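Local structure of Di-haem cytochrome c peroxidase family protein (6NX0) at residues A[391-404]-A[434-448]. The protein carries two c-type hemes and probably acts as a peroxidase of the diheme cytochrome c peroxidase family, reducing hydrogen peroxide. Residues are numbered along the deposited sequence; the frame is centred on the assembly and turned at random.
Sequences RDAVAFYNTRSTDP and RRPGTPPAMTDADVD. With HEC (heme c), chain C; NO3 (nitrate ion), chain F.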
# COMPACT_ATOMS: atom_id res chain seq x y z
N ARG A 391 15.59 -8.53 -0.97
CA ARG A 391 15.90 -9.78 -1.64
C ARG A 391 15.08 -10.94 -1.09
O ARG A 391 14.66 -11.81 -1.85
CB ARG A 391 17.39 -10.10 -1.55
CG ARG A 391 17.76 -11.24 -2.54
CD ARG A 391 19.16 -11.76 -2.39
NE ARG A 391 19.45 -12.72 -3.47
CZ ARG A 391 19.07 -14.00 -3.46
NH1 ARG A 391 19.38 -14.78 -4.49
NH2 ARG A 391 18.40 -14.50 -2.43
N ASP A 392 14.81 -10.95 0.23
CA ASP A 392 14.00 -12.02 0.80
C ASP A 392 12.58 -11.96 0.28
O ASP A 392 11.97 -13.00 0.00
CB ASP A 392 14.00 -11.94 2.34
CG ASP A 392 15.22 -12.59 2.97
OD1 ASP A 392 16.07 -13.16 2.24
OD2 ASP A 392 15.33 -12.52 4.21
N ALA A 393 12.03 -10.75 0.11
CA ALA A 393 10.69 -10.60 -0.44
C ALA A 393 10.59 -11.17 -1.84
O ALA A 393 9.58 -11.80 -2.19
CB ALA A 393 10.27 -9.13 -0.44
N VAL A 394 11.63 -10.96 -2.66
CA VAL A 394 11.64 -11.49 -4.02
C VAL A 394 11.87 -13.01 -4.00
O VAL A 394 11.19 -13.77 -4.70
CB VAL A 394 12.71 -10.76 -4.84
CG1 VAL A 394 12.85 -11.39 -6.24
CG2 VAL A 394 12.40 -9.28 -4.95
N ALA A 395 12.84 -13.47 -3.20
CA ALA A 395 13.16 -14.89 -3.14
C ALA A 395 11.97 -15.72 -2.66
O ALA A 395 11.82 -16.88 -3.06
CB ALA A 395 14.36 -15.10 -2.21
N PHE A 396 11.11 -15.14 -1.83
CA PHE A 396 9.92 -15.84 -1.36
C PHE A 396 9.11 -16.40 -2.52
O PHE A 396 8.62 -17.53 -2.46
CB PHE A 396 9.08 -14.87 -0.51
CG PHE A 396 7.68 -15.35 -0.21
CD1 PHE A 396 7.46 -16.30 0.78
CD2 PHE A 396 6.59 -14.86 -0.93
CE1 PHE A 396 6.18 -16.74 1.05
CE2 PHE A 396 5.31 -15.32 -0.65
CZ PHE A 396 5.12 -16.24 0.32
N TYR A 397 8.93 -15.61 -3.57
CA TYR A 397 8.15 -16.08 -4.72
C TYR A 397 8.76 -17.31 -5.35
O TYR A 397 8.04 -18.19 -5.83
CB TYR A 397 8.02 -14.99 -5.76
CG TYR A 397 7.13 -13.86 -5.35
CD1 TYR A 397 5.75 -13.95 -5.52
CD2 TYR A 397 7.65 -12.70 -4.79
CE1 TYR A 397 4.93 -12.91 -5.16
CE2 TYR A 397 6.83 -11.66 -4.43
CZ TYR A 397 5.47 -11.77 -4.60
OH TYR A 397 4.64 -10.76 -4.26
N ASN A 398 10.09 -17.38 -5.36
CA ASN A 398 10.73 -18.46 -6.09
C ASN A 398 10.62 -19.81 -5.39
O ASN A 398 10.52 -20.85 -6.06
CB ASN A 398 12.20 -18.11 -6.31
CG ASN A 398 12.84 -18.95 -7.39
OD1 ASN A 398 12.20 -19.30 -8.38
ND2 ASN A 398 14.13 -19.27 -7.20
N THR A 399 10.67 -19.86 -4.05
CA THR A 399 10.69 -21.15 -3.37
C THR A 399 9.61 -21.32 -2.30
O THR A 399 9.66 -22.28 -1.53
CB THR A 399 12.08 -21.46 -2.78
OG1 THR A 399 12.49 -20.48 -1.83
CG2 THR A 399 13.12 -21.56 -3.90
N ARG A 400 8.62 -20.41 -2.22
CA ARG A 400 7.46 -20.65 -1.35
C ARG A 400 6.88 -22.04 -1.57
O ARG A 400 6.59 -22.77 -0.62
CB ARG A 400 6.38 -19.59 -1.62
CG ARG A 400 5.17 -19.69 -0.66
CD ARG A 400 3.89 -19.02 -1.20
NE ARG A 400 3.18 -19.91 -2.09
CZ ARG A 400 2.07 -19.60 -2.74
NH1 ARG A 400 1.50 -18.41 -2.60
NH2 ARG A 400 1.52 -20.49 -3.53
N SER A 401 6.69 -22.41 -2.84
CA SER A 401 6.00 -23.64 -3.19
C SER A 401 6.92 -24.85 -3.18
O SER A 401 6.48 -25.96 -2.83
CB SER A 401 5.33 -23.50 -4.56
OG SER A 401 6.28 -23.32 -5.60
N THR A 402 8.19 -24.67 -3.55
CA THR A 402 9.13 -25.79 -3.62
C THR A 402 9.77 -26.09 -2.27
O THR A 402 10.21 -27.23 -2.06
CB THR A 402 10.23 -25.51 -4.66
OG1 THR A 402 10.96 -24.34 -4.27
CG2 THR A 402 9.64 -25.31 -6.04
N ASP A 403 9.83 -25.12 -1.36
CA ASP A 403 10.52 -25.27 -0.08
C ASP A 403 9.74 -24.53 0.99
O ASP A 403 10.24 -23.58 1.61
CB ASP A 403 11.95 -24.75 -0.18
CG ASP A 403 12.81 -25.11 1.03
OD1 ASP A 403 12.33 -25.85 1.93
OD2 ASP A 403 13.97 -24.64 1.08
N PRO A 404 8.50 -24.95 1.25
CA PRO A 404 7.69 -24.23 2.26
C PRO A 404 8.35 -24.18 3.63
O PRO A 404 8.17 -23.17 4.33
CB PRO A 404 6.37 -25.02 2.29
CG PRO A 404 6.69 -26.35 1.62
CD PRO A 404 7.74 -26.05 0.63
N ARG A 434 4.93 -24.62 -8.30
CA ARG A 434 5.86 -25.74 -8.44
C ARG A 434 5.94 -26.51 -7.13
O ARG A 434 6.37 -25.96 -6.10
CB ARG A 434 7.23 -25.25 -8.85
CG ARG A 434 7.19 -24.50 -10.15
CD ARG A 434 8.56 -24.27 -10.68
NE ARG A 434 8.49 -23.77 -12.05
CZ ARG A 434 9.34 -24.10 -13.01
NH1 ARG A 434 10.33 -24.96 -12.77
NH2 ARG A 434 9.19 -23.58 -14.20
N ARG A 435 5.57 -27.78 -7.17
CA ARG A 435 5.52 -28.59 -5.98
C ARG A 435 6.93 -28.90 -5.49
O ARG A 435 7.90 -28.83 -6.26
CB ARG A 435 4.76 -29.88 -6.24
CG ARG A 435 3.39 -29.66 -6.85
CD ARG A 435 2.53 -30.94 -6.92
NE ARG A 435 1.29 -30.64 -7.64
CZ ARG A 435 0.17 -30.19 -7.07
NH1 ARG A 435 0.09 -30.03 -5.75
NH2 ARG A 435 -0.88 -29.92 -7.83
N PRO A 436 7.08 -29.25 -4.21
CA PRO A 436 8.37 -29.73 -3.73
C PRO A 436 8.89 -30.86 -4.62
O PRO A 436 8.12 -31.71 -5.08
CB PRO A 436 8.06 -30.21 -2.31
CG PRO A 436 6.87 -29.45 -1.90
CD PRO A 436 6.06 -29.20 -3.15
N GLY A 437 10.20 -30.85 -4.87
CA GLY A 437 10.82 -31.80 -5.76
C GLY A 437 10.95 -31.32 -7.19
O GLY A 437 11.75 -31.88 -7.95
N THR A 438 10.18 -30.32 -7.59
CA THR A 438 10.37 -29.62 -8.84
C THR A 438 11.39 -28.51 -8.64
O THR A 438 11.42 -27.88 -7.58
CB THR A 438 9.04 -29.02 -9.33
OG1 THR A 438 8.08 -30.07 -9.52
CG2 THR A 438 9.22 -28.25 -10.65
N PRO A 439 12.26 -28.25 -9.62
CA PRO A 439 13.14 -27.10 -9.50
C PRO A 439 12.32 -25.83 -9.45
O PRO A 439 11.26 -25.74 -10.09
CB PRO A 439 13.99 -27.17 -10.78
CG PRO A 439 13.72 -28.49 -11.39
CD PRO A 439 12.36 -28.88 -10.94
N PRO A 440 12.79 -24.82 -8.73
CA PRO A 440 12.12 -23.52 -8.80
C PRO A 440 12.24 -22.90 -10.19
O PRO A 440 13.12 -23.24 -10.99
CB PRO A 440 12.84 -22.68 -7.74
CG PRO A 440 14.13 -23.35 -7.54
CD PRO A 440 13.90 -24.80 -7.77
N ALA A 441 11.33 -21.95 -10.46
CA ALA A 441 11.28 -21.30 -11.76
C ALA A 441 12.56 -20.52 -12.08
O ALA A 441 12.92 -20.40 -13.25
CB ALA A 441 10.07 -20.38 -11.85
N MET A 442 13.22 -19.96 -11.06
CA MET A 442 14.34 -19.04 -11.24
C MET A 442 15.57 -19.50 -10.48
O MET A 442 15.49 -20.26 -9.51
CB MET A 442 13.94 -17.64 -10.78
CG MET A 442 12.98 -16.98 -11.71
SD MET A 442 12.54 -15.33 -11.21
CE MET A 442 11.51 -15.66 -9.81
N THR A 443 16.74 -19.02 -10.92
CA THR A 443 17.98 -19.23 -10.19
C THR A 443 18.21 -18.10 -9.19
O THR A 443 17.54 -17.06 -9.23
CB THR A 443 19.16 -19.25 -11.15
OG1 THR A 443 19.24 -17.96 -11.76
CG2 THR A 443 18.96 -20.30 -12.24
N ASP A 444 19.21 -18.27 -8.33
CA ASP A 444 19.53 -17.18 -7.42
C ASP A 444 20.05 -15.97 -8.18
O ASP A 444 19.79 -14.82 -7.79
CB ASP A 444 20.54 -17.66 -6.36
CG ASP A 444 19.86 -18.40 -5.23
OD1 ASP A 444 18.78 -17.94 -4.77
OD2 ASP A 444 20.38 -19.45 -4.81
N ALA A 445 20.73 -16.17 -9.31
CA ALA A 445 21.14 -15.03 -10.13
C ALA A 445 19.93 -14.29 -10.69
O ALA A 445 19.93 -13.06 -10.80
CB ALA A 445 22.06 -15.51 -11.26
N ASP A 446 18.89 -15.03 -11.09
CA ASP A 446 17.65 -14.41 -11.52
C ASP A 446 17.08 -13.52 -10.42
O ASP A 446 16.63 -12.40 -10.68
CB ASP A 446 16.60 -15.46 -11.88
CG ASP A 446 16.92 -16.25 -13.15
OD1 ASP A 446 17.72 -15.76 -13.99
OD2 ASP A 446 16.34 -17.34 -13.32
N VAL A 447 17.07 -14.03 -9.19
CA VAL A 447 16.55 -13.25 -8.07
C VAL A 447 17.37 -11.98 -7.89
O VAL A 447 16.82 -10.89 -7.70
CB VAL A 447 16.53 -14.11 -6.80
CG1 VAL A 447 16.23 -13.27 -5.56
CG2 VAL A 447 15.51 -15.22 -6.94
N ASP A 448 18.71 -12.11 -7.95
CA ASP A 448 19.57 -10.93 -7.87
C ASP A 448 19.21 -9.90 -8.94
O ASP A 448 19.21 -8.68 -8.70
CB ASP A 448 21.04 -11.31 -8.01
CG ASP A 448 21.54 -12.29 -6.93
OD1 ASP A 448 20.93 -12.46 -5.85
OD2 ASP A 448 22.61 -12.90 -7.17
FE HEC C . 4.31 -9.27 -5.50
CHA HEC C . 3.91 -7.75 -2.46
CHB HEC C . 7.59 -8.26 -5.59
CHC HEC C . 4.90 -11.32 -8.19
CHD HEC C . 0.98 -9.99 -5.66
NA HEC C . 5.50 -8.16 -4.29
C1A HEC C . 5.11 -7.59 -3.09
C2A HEC C . 6.28 -6.99 -2.51
C3A HEC C . 7.26 -7.05 -3.42
C4A HEC C . 6.79 -7.79 -4.56
CMA HEC C . 8.71 -6.62 -3.24
CAA HEC C . 6.30 -6.20 -1.18
CBA HEC C . 5.99 -4.73 -1.42
CGA HEC C . 5.86 -3.89 -0.17
O1A HEC C . 5.43 -2.70 -0.35
O2A HEC C . 5.89 -4.42 0.97
NB HEC C . 5.89 -9.69 -6.68
C1B HEC C . 7.16 -9.11 -6.57
C2B HEC C . 8.00 -9.67 -7.61
C3B HEC C . 7.30 -10.57 -8.30
C4B HEC C . 5.95 -10.56 -7.75
CMB HEC C . 9.46 -9.22 -7.87
CAB HEC C . 7.77 -11.53 -9.42
CBB HEC C . 8.90 -12.45 -8.91
NC HEC C . 3.15 -10.37 -6.74
C1C HEC C . 3.61 -11.20 -7.75
C2C HEC C . 2.47 -11.87 -8.30
C3C HEC C . 1.37 -11.43 -7.67
C4C HEC C . 1.78 -10.50 -6.65
CMC HEC C . 2.60 -12.83 -9.50
CAC HEC C . -0.09 -11.67 -8.08
CBC HEC C . -0.39 -13.18 -7.97
ND HEC C . 2.74 -8.88 -4.30
C1D HEC C . 1.43 -9.30 -4.57
C2D HEC C . 0.64 -9.06 -3.39
C3D HEC C . 1.54 -8.46 -2.38
C4D HEC C . 2.82 -8.33 -3.03
CMD HEC C . -0.84 -9.35 -3.19
CAD HEC C . 1.17 -8.06 -0.95
CBD HEC C . 1.29 -9.29 -0.07
CGD HEC C . 1.32 -8.93 1.39
O1D HEC C . 1.46 -7.72 1.71
O2D HEC C . 1.39 -9.87 2.23
N NO3 F . -0.36 -31.50 -10.98
O1 NO3 F . -0.54 -32.13 -12.06
O2 NO3 F . -1.32 -30.89 -10.42
O3 NO3 F . 0.79 -31.47 -10.44
O HOH W 1 18.07 -17.42 -2.06
O HOH W 2 9.38 -21.51 -8.47
O HOH W 3 15.87 -18.72 -4.82
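Asn398 is bonded at both ends of its amide to the backbone of one residue, Met442. Asn398 OD1 accepts from Met442 N at 2.9 Å, and Asn398 ND2 donates to Met442 O, also at 2.9 Å. The Met442 O is met from above its carbonyl plane, 54° out of it. With CG anti to the backbone N (chi1 -163°), the amide reaches across to the 440-442 loop. A water accepts from Asn398 ND2 and donates to Asp444 OD1. Another water joins Asn398 O to Ala441 N.

Arg391 forms salt bridges to two aspartates, Asp444 and Asp448. Arg391 NE (2.8 Å) and NH1 (3.1 Å) both donate to Asp448 OD1, side-on. Arg391 NH1 also donates to Asp444 OD1 at 3.2 Å, and a water links NH2 to that same oxygen. Val447 CG1 lies over the centre of one guanidinium face, 3.6 Å above it. Val447 is a knob in a hole formed by Arg391, Val394, Ala395 and Asn398.

The 391-399 and 444-448 helical segments run roughly antiparallel, at 138°, in the C-terminal cytochrome c region. Helix 391-399 brings Tyr397 to the second heme, where its OH binds the iron at 2.0 Å and His305 is the other axial ligand. Thr443 and Asp446 form a capping box at the start of helix 444-448, each side chain accepting from the other's backbone N.

Past the first helix, Ser401 OG donates to Arg434 O at 2.7 Å. Thr402 CG2 packs against the same carbonyl. Arg434 NH1 donates to Pro439 O, and Ala441 CA lies over its guanidinium.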